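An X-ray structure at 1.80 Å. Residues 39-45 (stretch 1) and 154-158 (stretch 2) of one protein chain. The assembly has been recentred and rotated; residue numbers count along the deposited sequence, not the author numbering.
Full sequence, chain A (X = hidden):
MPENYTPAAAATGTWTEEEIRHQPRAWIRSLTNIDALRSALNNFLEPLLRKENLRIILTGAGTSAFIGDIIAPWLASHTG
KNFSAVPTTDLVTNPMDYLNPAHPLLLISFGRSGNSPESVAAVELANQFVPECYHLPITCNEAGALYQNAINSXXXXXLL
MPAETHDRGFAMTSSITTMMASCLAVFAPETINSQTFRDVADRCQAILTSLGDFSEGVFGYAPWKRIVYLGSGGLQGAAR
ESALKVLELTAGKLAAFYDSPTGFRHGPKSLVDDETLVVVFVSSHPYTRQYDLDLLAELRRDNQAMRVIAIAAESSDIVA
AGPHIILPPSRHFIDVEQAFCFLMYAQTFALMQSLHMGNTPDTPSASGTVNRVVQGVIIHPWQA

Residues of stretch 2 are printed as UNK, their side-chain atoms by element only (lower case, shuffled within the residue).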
# COMPACT_ATOMS: atom_id res chain seq x y z
N SER A 39 2.68 17.04 30.48
CA SER A 39 2.41 16.28 31.71
C SER A 39 1.00 15.64 31.66
O SER A 39 0.83 14.50 32.09
CB SER A 39 2.68 17.14 32.94
OG SER A 39 1.57 17.94 33.23
N ALA A 40 0.03 16.35 31.10
CA ALA A 40 -1.30 15.79 30.78
C ALA A 40 -1.23 14.59 29.80
O ALA A 40 -1.87 13.53 30.02
CB ALA A 40 -2.19 16.87 30.20
N LEU A 41 -0.47 14.76 28.72
CA LEU A 41 -0.23 13.68 27.76
C LEU A 41 0.35 12.48 28.45
O LEU A 41 -0.11 11.35 28.25
CB LEU A 41 0.76 14.11 26.69
CG LEU A 41 0.18 14.71 25.44
CD1 LEU A 41 1.32 15.33 24.63
CD2 LEU A 41 -0.62 13.63 24.64
N ASN A 42 1.39 12.71 29.24
CA ASN A 42 2.09 11.64 29.92
C ASN A 42 1.17 10.92 30.90
O ASN A 42 1.22 9.71 31.00
CB ASN A 42 3.35 12.14 30.63
CG ASN A 42 4.45 12.55 29.68
OD1 ASN A 42 4.35 12.38 28.46
ND2 ASN A 42 5.53 13.10 30.23
N ASN A 43 0.32 11.66 31.61
CA ASN A 43 -0.65 11.05 32.52
C ASN A 43 -1.63 10.12 31.80
O ASN A 43 -2.07 9.11 32.35
CB ASN A 43 -1.46 12.11 33.26
CG ASN A 43 -0.64 12.86 34.29
OD1 ASN A 43 0.51 12.50 34.57
ND2 ASN A 43 -1.24 13.91 34.88
N PHE A 44 -2.00 10.51 30.59
CA PHE A 44 -2.93 9.72 29.80
C PHE A 44 -2.23 8.50 29.22
O PHE A 44 -2.75 7.38 29.29
CB PHE A 44 -3.52 10.56 28.67
CG PHE A 44 -4.42 9.78 27.75
CD1 PHE A 44 -5.62 9.28 28.20
CD2 PHE A 44 -4.04 9.53 26.45
CE1 PHE A 44 -6.44 8.55 27.34
CE2 PHE A 44 -4.84 8.81 25.60
CZ PHE A 44 -6.04 8.33 26.04
N LEU A 45 -1.05 8.72 28.65
CA LEU A 45 -0.42 7.71 27.81
C LEU A 45 0.42 6.70 28.58
O LEU A 45 0.47 5.53 28.19
CB LEU A 45 0.47 8.34 26.73
CG LEU A 45 -0.20 9.03 25.57
CD1 LEU A 45 0.88 9.75 24.74
CD2 LEU A 45 -0.99 8.03 24.69
N UNK A 154 -13.75 9.66 28.84
CA UNK A 154 -12.58 9.38 29.70
C UNK A 154 -11.51 8.51 29.05
O UNK A 154 -10.37 8.48 29.53
c UNK A 154 -13.85 9.60 31.89
o UNK A 154 -14.87 9.09 32.43
o UNK A 154 -13.48 10.81 32.06
c UNK A 154 -13.02 8.70 31.00
N UNK A 155 -11.86 7.81 27.97
CA UNK A 155 -10.93 6.91 27.28
C UNK A 155 -10.15 7.62 26.17
O UNK A 155 -9.48 6.97 25.38
n UNK A 155 -12.82 4.71 24.76
c UNK A 155 -12.56 5.82 25.50
c UNK A 155 -11.65 5.62 26.76
o UNK A 155 -13.02 6.94 25.19
N UNK A 156 -10.19 8.96 26.14
CA UNK A 156 -9.69 9.73 24.99
C UNK A 156 -8.96 10.98 25.44
O UNK A 156 -9.29 11.56 26.49
c UNK A 156 -10.83 10.10 24.09
N UNK A 157 -7.95 11.37 24.67
CA UNK A 157 -7.21 12.61 24.91
C UNK A 157 -6.96 13.20 23.53
O UNK A 157 -6.26 12.60 22.73
c UNK A 157 -3.65 15.85 26.69
c UNK A 157 -4.30 15.11 27.67
c UNK A 157 -3.72 15.46 25.36
c UNK A 157 -5.10 13.57 25.98
c UNK A 157 -5.89 12.32 25.61
c UNK A 157 -4.43 14.31 25.02
c UNK A 157 -5.02 13.97 27.31
N UNK A 158 -7.52 14.35 23.25
CA UNK A 158 -7.44 14.94 21.92
C UNK A 158 -6.39 16.02 21.89
O UNK A 158 -6.26 16.83 22.82
c UNK A 158 -8.74 15.49 21.49

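Position 154 carries four side-chain atoms, two carbons and two oxygens. Both oxygens sit on the second carbon, which makes a short carboxylate. The CA-to-CB bond points away from the helix of stretch 1, and no side-chain atom comes within contact range of it. The residue is Asp154.

Position 155 also has four side-chain atoms, but the second carbon carries one oxygen and one nitrogen. This is a carboxamide on a single CB. Its CA-to-CB bond points away from the helix too, so the contact is made by the backbone. The backbone O lies 3.8 Å from CZ of Phe44, at the ring edge and near its plane. The residue is Asn155, not aspartate, because one of the two terminal atoms is nitrogen. ND2 of Asn155 is hydrogen-bonded elsewhere in the structure.

Position 156 has one side-chain carbon and nothing beyond it. That carbon points away from stretch 1. The backbone N is 4.0 Å from CE1 of Phe44, and the approach is oblique to the ring. A lone CB identifies Ala156.

Position 157 has seven side-chain carbons: one CB, then a six-membered ring. No oxygen is attached to the ring, which excludes tyrosine. The CA-to-CB bond points toward the helix. CB lies 3.5 Å from CD2 of Phe44 and over the face of that ring. The ring at 157 reaches on to Ala40 and Leu41. The residue is Phe157, with chi1 in the t well. Its CE1 is 3.7 Å from CB of Ala40, and its CE2 is 3.7 Å from CD2 of Leu41.

Position 158 again has a single side-chain carbon. It points away from the helix and touches nothing on stretch 1. The residue is Ala158.

The contact buries 270 Å², summed over both sides, and no hydrogen bond crosses it. It works by apolar packing centred on Phe44 and Phe157. CB of Phe157 sits 3.6 Å from the centroid of the Phe44 ring, 16° off the ring normal, which is a CH-pi contact. The two rings are near parallel, at 29°, but slid apart, with centroids 5.8 Å from each other. They barely overlap, so this is not a full stack. The slide leaves CB of Phe157 over the Phe44 face, with CA of Leu41 over one face of the Phe157 ring. Ala40 and Phe44 are one helical turn apart, linked by the hydrogen bond from Phe44 N to Ala40 O at 3.1 Å. One aromatic side chain can therefore touch both.

Stretch 2 154-158: DNAFA
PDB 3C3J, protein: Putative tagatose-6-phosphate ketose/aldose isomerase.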